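Local coordinates for protein methionine-R-sulfoxide reductase (Neisseria meningitidis, PDB 3MMH) that reduces free methionine-R-sulfoxide to methionine, holding the substrate in a pocket of its GAF-type domain, at residues L14-L19 with A146-E151; V52-V57 with G129-D134; T59-L64 with C75-F80; G98-H103 with R114-V119. All coordinates share one frame; numbering follows the deposited sequence.

Contact 1 (L14-L19 with A146-E151); sequences LYREVL and ALYLGE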
# COMPACT_ATOMS: atom_id res chain seq x y z
N LEU A 14 -18.12 -14.49 -0.12
CA LEU A 14 -17.45 -13.27 0.27
C LEU A 14 -17.04 -12.44 -0.94
O LEU A 14 -17.19 -11.22 -0.94
CB LEU A 14 -16.27 -13.57 1.21
CG LEU A 14 -15.59 -12.33 1.81
CD1 LEU A 14 -16.50 -11.51 2.64
CD2 LEU A 14 -14.36 -12.77 2.62
N TYR A 15 -16.54 -13.07 -2.00
CA TYR A 15 -16.28 -12.31 -3.22
C TYR A 15 -17.53 -11.64 -3.69
O TYR A 15 -17.50 -10.50 -4.14
CB TYR A 15 -15.73 -13.22 -4.33
CG TYR A 15 -14.24 -13.50 -4.26
CD1 TYR A 15 -13.35 -12.47 -4.54
CD2 TYR A 15 -13.74 -14.75 -4.02
CE1 TYR A 15 -11.99 -12.72 -4.58
CE2 TYR A 15 -12.37 -15.01 -4.06
CZ TYR A 15 -11.50 -13.97 -4.33
OH TYR A 15 -10.15 -14.19 -4.43
N ARG A 16 -18.67 -12.33 -3.74
CA ARG A 16 -19.89 -11.72 -4.22
C ARG A 16 -20.31 -10.52 -3.38
O ARG A 16 -20.89 -9.57 -3.88
CB ARG A 16 -21.02 -12.76 -4.28
CG ARG A 16 -20.78 -13.82 -5.31
CD ARG A 16 -21.94 -14.74 -5.60
NE ARG A 16 -22.26 -15.61 -4.50
CZ ARG A 16 -21.85 -16.87 -4.34
NH1 ARG A 16 -20.99 -17.38 -5.19
NH2 ARG A 16 -22.26 -17.59 -3.28
N GLU A 17 -20.04 -10.59 -2.09
CA GLU A 17 -20.28 -9.50 -1.16
C GLU A 17 -19.36 -8.33 -1.32
O GLU A 17 -19.79 -7.18 -1.28
CB GLU A 17 -20.27 -10.02 0.29
CG GLU A 17 -20.62 -9.09 1.36
CD GLU A 17 -20.65 -9.67 2.74
OE1 GLU A 17 -20.18 -10.77 2.95
OE2 GLU A 17 -21.14 -9.01 3.68
N VAL A 18 -18.08 -8.61 -1.55
CA VAL A 18 -17.05 -7.63 -1.49
C VAL A 18 -16.77 -6.95 -2.84
O VAL A 18 -16.47 -5.75 -2.87
CB VAL A 18 -15.82 -8.26 -0.92
CG1 VAL A 18 -14.52 -7.38 -1.13
CG2 VAL A 18 -16.06 -8.47 0.56
N LEU A 19 -16.84 -7.67 -3.96
CA LEU A 19 -16.53 -7.01 -5.25
C LEU A 19 -17.40 -5.78 -5.48
O LEU A 19 -16.87 -4.77 -5.94
CB LEU A 19 -16.66 -7.95 -6.44
CG LEU A 19 -15.41 -8.60 -6.93
CD1 LEU A 19 -14.54 -9.18 -5.98
CD2 LEU A 19 -15.73 -9.52 -8.07
N ALA A 146 -9.66 -17.25 -9.22
CA ALA A 146 -9.36 -16.85 -10.60
C ALA A 146 -10.56 -16.13 -11.17
O ALA A 146 -10.42 -15.11 -11.85
CB ALA A 146 -8.96 -18.08 -11.41
N LEU A 147 -11.77 -16.65 -11.01
CA LEU A 147 -12.96 -16.03 -11.58
C LEU A 147 -13.16 -14.61 -11.02
O LEU A 147 -13.30 -13.64 -11.77
CB LEU A 147 -14.20 -16.89 -11.32
CG LEU A 147 -15.49 -16.35 -11.95
CD1 LEU A 147 -15.49 -16.73 -13.44
CD2 LEU A 147 -16.73 -16.96 -11.25
N TYR A 148 -13.22 -14.49 -9.72
CA TYR A 148 -13.57 -13.23 -9.10
C TYR A 148 -12.47 -12.21 -9.09
O TYR A 148 -12.74 -11.03 -9.34
CB TYR A 148 -14.14 -13.46 -7.70
CG TYR A 148 -15.52 -14.05 -7.75
CD1 TYR A 148 -16.60 -13.39 -8.36
CD2 TYR A 148 -15.83 -15.24 -7.09
CE1 TYR A 148 -17.86 -13.98 -8.37
CE2 TYR A 148 -17.11 -15.77 -7.09
CZ TYR A 148 -18.11 -15.15 -7.78
OH TYR A 148 -19.39 -15.71 -7.78
N LEU A 149 -11.21 -12.61 -8.96
CA LEU A 149 -10.13 -11.63 -9.14
C LEU A 149 -10.01 -11.25 -10.58
O LEU A 149 -9.61 -10.11 -10.88
CB LEU A 149 -8.80 -12.13 -8.57
CG LEU A 149 -8.79 -12.32 -7.03
CD1 LEU A 149 -7.53 -13.04 -6.61
CD2 LEU A 149 -8.96 -10.98 -6.31
N GLY A 150 -10.38 -12.11 -11.53
CA GLY A 150 -10.47 -11.67 -12.92
C GLY A 150 -11.53 -10.64 -13.14
O GLY A 150 -11.29 -9.67 -13.90
N GLU A 151 -12.66 -10.76 -12.48
CA GLU A 151 -13.68 -9.71 -12.59
C GLU A 151 -13.22 -8.43 -11.90
O GLU A 151 -13.49 -7.34 -12.41
CB GLU A 151 -14.98 -10.21 -11.94
CG GLU A 151 -15.72 -11.32 -12.68
CD GLU A 151 -15.98 -10.96 -14.14
OE1 GLU A 151 -16.45 -9.85 -14.41
OE2 GLU A 151 -15.59 -11.76 -15.01
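Tyr-148 and Tyr-15 each lay CB over a face of the other's ring. Tyr-148 CB stands above the Tyr-15 ring, off its centre, with Tyr-15 CD1 3.4 Å away; in return Tyr-15 CB comes within 3.4 Å of Tyr-148 CD2. The two ring planes are tilted by only 25°, but they have slid apart, with centroids 5.3 Å from each other, so this is CH-pi packing more than a true stack. The Leu-19 side chain crosses that of Tyr-148 at about a right angle and sets CD2 3.6 Å from Tyr-148 O. Further out, Arg-16 rests its CG 3.4 Å from Tyr-148 OH. Its chain bends at chi3 (-68°), which sets NE; NH1 gives the same hydroxyl a weak, nearly straight hydrogen bond of 3.5 Å, with the oxygen in the guanidinium plane. At the far end of the Tyr-15 ring, the hydroxyl oxygen OH lies 3.5 Å from Leu-149 CG, and its hydrogen bond to Asp-145 OD1 helps fix that ring. The helix segments run almost parallel, 7° apart, with the two tyrosines level. Phe-47 of helix 32-47 meets the Tyr-15 ring as well. Leu-149 also touches Ile-117 and Val-119 of strand 115-123, so helix 143-165 packs against both helix 11-27 and that strand.

Contact 2 (V52-V57 with G129-D134); sequences VGFYLV and GVLDAD. With SME (methionine sulfoxide), chain C.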
# COMPACT_ATOMS: atom_id res chain seq x y z
N VAL A 52 -1.11 -9.22 -0.48
CA VAL A 52 -1.97 -8.92 -1.61
C VAL A 52 -1.66 -7.50 -2.13
O VAL A 52 -1.60 -6.57 -1.32
CB VAL A 52 -3.48 -9.11 -1.35
CG1 VAL A 52 -3.95 -8.32 -0.14
CG2 VAL A 52 -4.31 -8.86 -2.58
N GLY A 53 -1.51 -7.34 -3.41
CA GLY A 53 -1.16 -6.06 -3.96
C GLY A 53 -0.87 -6.08 -5.40
O GLY A 53 -1.30 -7.02 -6.12
N PHE A 54 -0.17 -5.08 -5.89
CA PHE A 54 0.00 -4.82 -7.31
C PHE A 54 1.44 -4.59 -7.67
O PHE A 54 2.19 -3.96 -6.90
CB PHE A 54 -0.84 -3.63 -7.73
CG PHE A 54 -2.33 -3.83 -7.49
CD1 PHE A 54 -3.10 -4.46 -8.43
CD2 PHE A 54 -2.90 -3.50 -6.27
CE1 PHE A 54 -4.45 -4.66 -8.15
CE2 PHE A 54 -4.25 -3.69 -6.00
CZ PHE A 54 -4.99 -4.33 -6.97
N TYR A 55 1.76 -4.96 -8.90
CA TYR A 55 2.94 -4.47 -9.61
C TYR A 55 2.49 -3.85 -10.90
O TYR A 55 1.51 -4.33 -11.51
CB TYR A 55 3.93 -5.60 -9.93
CG TYR A 55 4.69 -6.18 -8.80
CD1 TYR A 55 6.05 -5.87 -8.62
CD2 TYR A 55 4.12 -7.10 -7.88
CE1 TYR A 55 6.75 -6.36 -7.57
CE2 TYR A 55 4.83 -7.61 -6.82
CZ TYR A 55 6.17 -7.23 -6.63
OH TYR A 55 6.88 -7.71 -5.57
N LEU A 56 3.17 -2.84 -11.36
CA LEU A 56 2.81 -2.08 -12.57
C LEU A 56 3.94 -2.14 -13.59
O LEU A 56 5.12 -2.09 -13.21
CB LEU A 56 2.43 -0.62 -12.26
CG LEU A 56 1.19 -0.49 -11.37
CD1 LEU A 56 1.01 0.99 -10.96
CD2 LEU A 56 -0.08 -1.11 -11.98
N VAL A 57 3.61 -2.26 -14.85
CA VAL A 57 4.62 -2.35 -15.89
C VAL A 57 5.35 -1.00 -16.06
O VAL A 57 4.69 0.03 -16.23
CB VAL A 57 3.98 -2.80 -17.24
CG1 VAL A 57 4.98 -2.64 -18.38
CG2 VAL A 57 3.46 -4.22 -17.12
N GLY A 129 0.01 -4.19 -15.71
CA GLY A 129 0.37 -4.60 -14.35
C GLY A 129 -0.29 -5.91 -13.99
O GLY A 129 -0.97 -6.52 -14.81
N VAL A 130 -0.13 -6.29 -12.73
CA VAL A 130 -0.72 -7.50 -12.21
C VAL A 130 -1.22 -7.27 -10.79
O VAL A 130 -0.65 -6.46 -10.04
CB VAL A 130 0.21 -8.72 -12.25
CG1 VAL A 130 0.75 -9.03 -13.67
CG2 VAL A 130 1.40 -8.56 -11.26
N LEU A 131 -2.26 -8.01 -10.43
CA LEU A 131 -2.68 -8.28 -9.06
C LEU A 131 -2.04 -9.56 -8.58
O LEU A 131 -2.20 -10.57 -9.27
CB LEU A 131 -4.19 -8.33 -9.00
CG LEU A 131 -4.88 -8.42 -7.64
CD1 LEU A 131 -6.40 -8.03 -7.76
CD2 LEU A 131 -4.70 -9.70 -6.94
N ASP A 132 -1.32 -9.51 -7.50
CA ASP A 132 -0.69 -10.69 -6.95
C ASP A 132 -1.19 -10.90 -5.52
O ASP A 132 -1.24 -9.96 -4.73
CB ASP A 132 0.85 -10.48 -6.90
CG ASP A 132 1.56 -11.65 -6.33
OD1 ASP A 132 1.32 -12.74 -6.76
OD2 ASP A 132 2.48 -11.47 -5.54
N ALA A 133 -1.52 -12.14 -5.20
CA ALA A 133 -1.92 -12.52 -3.86
C ALA A 133 -1.17 -13.81 -3.45
O ALA A 133 -1.01 -14.70 -4.29
CB ALA A 133 -3.39 -12.70 -3.67
N ASP A 134 -0.76 -13.83 -2.19
CA ASP A 134 0.06 -14.91 -1.69
C ASP A 134 -0.48 -15.38 -0.33
O ASP A 134 -1.06 -14.61 0.41
CB ASP A 134 1.57 -14.49 -1.61
CG ASP A 134 2.10 -13.97 -2.91
OD1 ASP A 134 2.67 -14.78 -3.66
OD2 ASP A 134 1.91 -12.74 -3.15
N SME C . 5.99 -14.59 -6.00
CA SME C . 6.04 -13.55 -7.05
CB SME C . 6.86 -12.31 -6.64
CG SME C . 6.10 -11.24 -5.84
S SME C . 5.92 -11.65 -4.15
OE SME C . 5.57 -13.00 -3.75
CE SME C . 4.96 -10.31 -3.61
C SME C . 6.51 -14.14 -8.35
O SME C . 6.51 -13.41 -9.35
OXT SME C . 6.87 -15.38 -8.39
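Phe-54 holds CG anti to its carbonyl carbon (chi1 -60°), whereas Leu-131, its cross-strand partner, holds CG anti to the backbone N (chi1 -172°). The two side chains meet at a slant, Phe-54 CE1 coming 3.8 Å from Leu-131 CB. On the same face Val-52 turns CG2 towards Ala-133, reaching its CB at 4.1 Å. This apolar layer is covered by helix 32-47, where Leu-36 meets Phe-54 and Leu-43 meets Val-52. The backbones form a regular antiparallel ladder. Gly-53 and Asp-132 are a hydrogen-bonded pair, Asp-132 N reaching Gly-53 O at 2.8 Å and Gly-53 N reaching Asp-132 O at 2.9 Å. Tyr-55 and Val-130 repeat the pattern, with Val-130 N 2.8 Å from Tyr-55 O. Strands 51-58 and 126-135 are thus joined at the middle of the six-stranded antiparallel sheet of the GAF fold. The opposite face bears Tyr-55, Val-130 and Asp-132, of which Tyr-55 and Asp-132 line the substrate pocket. Tyr-55 CB packs against Val-130 CG2, and the phenol oxygen Tyr-55 OH, hydrogen-bonded to Cys-75 O, lies 3.6 Å from CG of the bound methionine sulfoxide. Asp-132 OD2 approaches the substrate methyl carbon CE at 3.3 Å, while Asp-132 OD1 is close to Glu-116 OE2.

Contact 3 (T59-L64 with C75-F80); sequences TRSDEL and CTRIPF. With SME (methionine sulfoxide), chain C.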
# COMPACT_ATOMS: atom_id res chain seq x y z
N THR A 59 7.57 0.47 -18.80
CA THR A 59 8.04 0.29 -20.16
C THR A 59 9.49 0.75 -20.37
O THR A 59 10.19 0.21 -21.27
CB THR A 59 7.09 1.00 -21.11
OG1 THR A 59 6.96 2.37 -20.71
CG2 THR A 59 5.67 0.39 -21.11
N ARG A 60 10.07 1.56 -19.51
CA ARG A 60 11.45 1.94 -19.79
C ARG A 60 12.38 0.69 -19.59
O ARG A 60 13.36 0.52 -20.30
CB ARG A 60 11.85 3.04 -18.87
CG ARG A 60 11.21 4.36 -19.15
CD ARG A 60 11.60 5.43 -18.11
NE ARG A 60 12.96 5.97 -18.28
CZ ARG A 60 13.54 6.83 -17.43
NH1 ARG A 60 12.87 7.24 -16.36
NH2 ARG A 60 14.77 7.28 -17.62
N SER A 61 12.09 -0.16 -18.59
CA SER A 61 12.97 -1.21 -18.12
C SER A 61 12.43 -2.61 -18.41
O SER A 61 13.12 -3.60 -18.14
CB SER A 61 13.19 -1.00 -16.61
OG SER A 61 12.06 -1.30 -15.90
N ASP A 62 11.22 -2.75 -18.97
CA ASP A 62 10.56 -4.05 -19.16
C ASP A 62 10.55 -4.86 -17.87
O ASP A 62 10.83 -6.10 -17.83
CB ASP A 62 11.16 -4.86 -20.27
CG ASP A 62 11.03 -4.15 -21.57
OD1 ASP A 62 9.92 -3.61 -21.83
OD2 ASP A 62 12.02 -4.11 -22.31
N GLU A 63 10.16 -4.16 -16.81
CA GLU A 63 9.99 -4.79 -15.51
C GLU A 63 8.65 -4.41 -14.92
O GLU A 63 8.13 -3.31 -15.17
CB GLU A 63 11.10 -4.29 -14.53
CG GLU A 63 12.49 -4.71 -14.90
CD GLU A 63 13.59 -4.08 -14.15
OE1 GLU A 63 13.49 -2.99 -13.67
OE2 GLU A 63 14.68 -4.68 -14.20
N LEU A 64 8.14 -5.29 -14.06
CA LEU A 64 7.06 -4.98 -13.14
C LEU A 64 7.67 -4.27 -11.94
O LEU A 64 8.67 -4.75 -11.39
CB LEU A 64 6.38 -6.25 -12.72
CG LEU A 64 5.47 -6.92 -13.78
CD1 LEU A 64 5.12 -8.33 -13.42
CD2 LEU A 64 4.18 -6.06 -14.00
N CYS A 75 9.97 -7.63 -3.04
CA CYS A 75 10.84 -7.27 -4.18
C CYS A 75 10.29 -6.10 -4.90
O CYS A 75 9.09 -6.10 -5.18
CB CYS A 75 10.96 -8.41 -5.22
SG CYS A 75 11.41 -10.07 -4.53
N THR A 76 11.08 -5.12 -5.30
CA THR A 76 10.57 -3.97 -6.01
C THR A 76 10.42 -4.14 -7.50
O THR A 76 9.65 -3.42 -8.08
CB THR A 76 11.25 -2.66 -5.67
OG1 THR A 76 12.58 -2.73 -6.16
CG2 THR A 76 11.22 -2.37 -4.14
N ARG A 77 11.15 -5.08 -8.06
CA ARG A 77 11.25 -5.27 -9.49
C ARG A 77 11.21 -6.71 -9.90
O ARG A 77 11.91 -7.47 -9.38
CB ARG A 77 12.50 -4.58 -10.07
CG ARG A 77 12.33 -3.07 -10.08
CD ARG A 77 13.44 -2.24 -10.56
NE ARG A 77 13.00 -0.84 -10.47
CZ ARG A 77 12.48 -0.06 -11.41
NH1 ARG A 77 12.30 -0.49 -12.64
NH2 ARG A 77 12.18 1.19 -11.11
N ILE A 78 10.38 -7.04 -10.87
CA ILE A 78 10.28 -8.40 -11.43
C ILE A 78 10.44 -8.26 -12.97
O ILE A 78 9.61 -7.65 -13.62
CB ILE A 78 8.94 -9.09 -11.04
CG1 ILE A 78 8.82 -9.20 -9.51
CG2 ILE A 78 8.90 -10.50 -11.65
CD1 ILE A 78 7.48 -9.65 -9.07
N PRO A 79 11.48 -8.87 -13.53
CA PRO A 79 11.64 -8.81 -14.97
C PRO A 79 10.49 -9.48 -15.73
O PRO A 79 9.98 -10.52 -15.29
CB PRO A 79 12.96 -9.53 -15.23
CG PRO A 79 13.65 -9.50 -13.94
CD PRO A 79 12.61 -9.55 -12.89
N PHE A 80 10.23 -8.97 -16.95
CA PHE A 80 9.33 -9.68 -17.86
C PHE A 80 9.69 -11.17 -17.92
O PHE A 80 10.85 -11.51 -18.10
CB PHE A 80 9.48 -9.09 -19.28
CG PHE A 80 8.65 -9.77 -20.30
CD1 PHE A 80 7.32 -9.49 -20.41
CD2 PHE A 80 9.19 -10.77 -21.11
CE1 PHE A 80 6.54 -10.12 -21.31
CE2 PHE A 80 8.40 -11.46 -21.99
CZ PHE A 80 7.06 -11.16 -22.13
N SME C . 5.99 -14.59 -6.00
CA SME C . 6.04 -13.55 -7.05
CB SME C . 6.86 -12.31 -6.64
CG SME C . 6.10 -11.24 -5.84
S SME C . 5.92 -11.65 -4.15
OE SME C . 5.57 -13.00 -3.75
CE SME C . 4.96 -10.31 -3.61
C SME C . 6.51 -14.14 -8.35
O SME C . 6.51 -13.41 -9.35
OXT SME C . 6.87 -15.38 -8.39
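Glu-63 OE1 draws several groups of the contact around it. Arg-77 NH1 makes a hydrogen-bonded salt bridge to this oxygen at 3.0 Å, meeting it nearly along its C-O axis, and OE1 lies close to the guanidinium plane. Ser-61 OG is 3.1 Å from Glu-63 OE1, although the serine hydroxyl also has Asp-58 OD2 as a partner. Arg-77 is extended from CG to NE, crosses the glutamate chain at about a right angle and brings its CD to 3.2 Å from Glu-63 OE1; the carboxylate and guanidinium planes are 54° apart. The cation has a second strong acid partner, Arg-77 NE forming a salt bridge with Glu-29 of the second subunit. Behind this partly exposed ion pair the backbones carry the pairing. Leu-64 N reaches Ile-78 O at 2.8 Å, Ile-78 N reaches Leu-64 O at 2.9 Å, and Phe-80 N reaches Asp-62 O at 3.1 Å. Asp-62, with its positive phi, and Glu-63 both face Asp-58 in a G1 beta bulge, which turns the chain into strand 63-70. On the buried side Leu-64 packs by its CB against Ile-78. The result is an antiparallel pairing that adds the short outermost strand 77-79 to the GAF sheet and brings Ile-78 to the methionine sulfoxide pocket, three residues after Cys-75, which is in a disulfide with Cys-109.

Contact 4 (G98-H103 with R114-V119); sequences GDVDAH and RSEIVV. With SME (methionine sulfoxide), chain C.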
# COMPACT_ATOMS: atom_id res chain seq x y z
N GLY A 98 -0.74 -23.71 -6.73
CA GLY A 98 -1.12 -24.43 -5.58
C GLY A 98 -0.01 -24.63 -4.59
O GLY A 98 -0.25 -24.71 -3.38
N ASP A 99 1.21 -24.71 -5.10
CA ASP A 99 2.39 -24.94 -4.28
C ASP A 99 3.63 -24.34 -4.93
O ASP A 99 4.14 -24.88 -5.92
CB ASP A 99 2.59 -26.44 -4.05
CG ASP A 99 3.82 -26.75 -3.21
OD1 ASP A 99 4.55 -25.80 -2.87
OD2 ASP A 99 4.05 -27.93 -2.91
N VAL A 100 4.11 -23.24 -4.38
CA VAL A 100 5.17 -22.46 -4.98
C VAL A 100 6.44 -23.28 -5.18
O VAL A 100 7.23 -23.00 -6.07
CB VAL A 100 5.44 -21.12 -4.30
CG1 VAL A 100 4.18 -20.25 -4.33
CG2 VAL A 100 6.06 -21.34 -2.94
N ASP A 101 6.59 -24.35 -4.41
CA ASP A 101 7.71 -25.34 -4.60
C ASP A 101 7.60 -26.21 -5.86
O ASP A 101 8.64 -26.69 -6.31
CB ASP A 101 7.88 -26.12 -3.31
CG ASP A 101 8.31 -25.23 -2.17
OD1 ASP A 101 7.95 -25.50 -1.02
OD2 ASP A 101 9.03 -24.25 -2.43
N ALA A 102 6.44 -26.51 -6.42
CA ALA A 102 6.37 -27.18 -7.68
C ALA A 102 6.25 -26.30 -8.90
O ALA A 102 6.04 -26.79 -10.03
CB ALA A 102 5.26 -28.18 -7.61
N HIS A 103 6.39 -24.98 -8.68
CA HIS A 103 6.16 -24.08 -9.76
C HIS A 103 7.45 -23.64 -10.38
O HIS A 103 8.32 -23.12 -9.66
CB HIS A 103 5.35 -22.86 -9.33
CG HIS A 103 4.73 -22.20 -10.50
ND1 HIS A 103 3.57 -22.64 -11.12
CD2 HIS A 103 5.04 -21.01 -11.08
CE1 HIS A 103 3.27 -21.80 -12.10
NE2 HIS A 103 4.15 -20.82 -12.10
N ARG A 114 3.47 -20.01 0.39
CA ARG A 114 3.28 -21.36 -0.13
C ARG A 114 2.37 -21.49 -1.34
O ARG A 114 2.49 -22.48 -2.09
CB ARG A 114 2.85 -22.33 0.97
CG ARG A 114 3.89 -22.40 2.15
CD ARG A 114 3.71 -23.55 3.08
NE ARG A 114 4.08 -24.78 2.37
CZ ARG A 114 3.88 -26.00 2.88
NH1 ARG A 114 3.27 -26.13 4.04
NH2 ARG A 114 4.25 -27.03 2.17
N SER A 115 1.47 -20.55 -1.57
CA SER A 115 0.62 -20.60 -2.74
C SER A 115 0.35 -19.18 -3.21
O SER A 115 0.59 -18.24 -2.44
CB SER A 115 -0.68 -21.36 -2.47
OG SER A 115 -1.51 -20.74 -1.50
N GLU A 116 -0.05 -18.98 -4.44
CA GLU A 116 -0.13 -17.67 -5.06
C GLU A 116 -1.12 -17.66 -6.21
O GLU A 116 -1.36 -18.70 -6.87
CB GLU A 116 1.27 -17.33 -5.59
CG GLU A 116 1.48 -16.00 -6.25
CD GLU A 116 2.87 -15.61 -6.52
OE1 GLU A 116 3.79 -16.40 -6.41
OE2 GLU A 116 3.14 -14.44 -6.95
N ILE A 117 -1.62 -16.50 -6.52
CA ILE A 117 -2.38 -16.25 -7.77
C ILE A 117 -1.96 -14.88 -8.33
O ILE A 117 -1.77 -13.95 -7.54
CB ILE A 117 -3.89 -16.27 -7.56
CG1 ILE A 117 -4.64 -16.16 -8.88
CG2 ILE A 117 -4.35 -15.27 -6.53
CD1 ILE A 117 -6.16 -16.47 -8.78
N VAL A 118 -1.78 -14.81 -9.62
CA VAL A 118 -1.50 -13.58 -10.32
C VAL A 118 -2.52 -13.35 -11.41
O VAL A 118 -2.69 -14.23 -12.26
CB VAL A 118 -0.08 -13.54 -10.89
CG1 VAL A 118 0.17 -12.21 -11.62
CG2 VAL A 118 0.95 -13.79 -9.77
N VAL A 119 -3.15 -12.19 -11.44
CA VAL A 119 -4.12 -11.83 -12.45
C VAL A 119 -3.62 -10.56 -13.19
O VAL A 119 -3.46 -9.51 -12.57
CB VAL A 119 -5.51 -11.56 -11.85
CG1 VAL A 119 -6.51 -11.11 -12.93
CG2 VAL A 119 -5.99 -12.73 -11.08
N SME C . 5.99 -14.59 -6.00
CA SME C . 6.04 -13.55 -7.05
CB SME C . 6.86 -12.31 -6.64
CG SME C . 6.10 -11.24 -5.84
S SME C . 5.92 -11.65 -4.15
OE SME C . 5.57 -13.00 -3.75
CE SME C . 4.96 -10.31 -3.61
C SME C . 6.51 -14.14 -8.35
O SME C . 6.51 -13.41 -9.35
OXT SME C . 6.87 -15.38 -8.39
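Arg-114 O and the backbone of Asp-99 and Val-100 supply the polar link between loop and strand. Val-100 N donates to Arg-114 O at 2.9 Å, coming from above the carbonyl plane (43° out of it), and Asp-99 CA adds a CA-H...O contact to the same Arg-114 O at 3.3 Å. A second polar element lies within the loop: Asp-99 OD1 accepts from Asp-101 N at 2.9 Å, closing an Asx turn that shapes the chain around Val-100. Van der Waals packing comes next. Val-100 sets CG1 anti to its carbonyl carbon (chi1 -60°), and this methyl sits 3.6 Å from Arg-114 O and 4.3 Å from Glu-116 CB. Ser-115 CB touches Gly-98 O at 3.5 Å, while the serine hydroxyl is engaged by His-137 O and Gln-140 N. Charges act at longer range: the Arg-114 guanidinium lies near the carboxylates of Asp-99 and Asp-101 without contact, which would give a mild attraction at this solvent-facing end. Substrate binding is the last kind. Glu-116 points CG anti to its backbone N (chi1 -179°) and runs on extended, and its OE1 takes a hydrogen bond of 2.9 Å from the amino nitrogen N of methionine sulfoxide; Glu-116 OE2 accepts a weak one from that N at 3.0 Å. Arg-114 and Ser-115 both face Ser-135 in a classic beta bulge, from which strand 115-123 leads into the GAF substrate pocket and its binding site for the amino group.

Contact 2 is the buried core, joining the two middle strands of the sheet, whereas contacts 1, 3 and 4 are partly buried and lie farther from the centre. Contact 1 is helix-on-helix aromatic and aliphatic packing on one side of the sheet; it meets contact 2 through Leu-149 and Leu-131, and contact 4 through Ile-117 and Val-119. Contacts 2, 3 and 4 share the sheet and all reach the methionine sulfoxide. Contact 3 combines strand pairing with an ion pair near the second subunit, while contact 4 ties a loop to a strand by one backbone bond. Contacts 2 and 4 also meet through Leu-131 O and Val-119 N, a probable hydrogen bond between neighbouring strands.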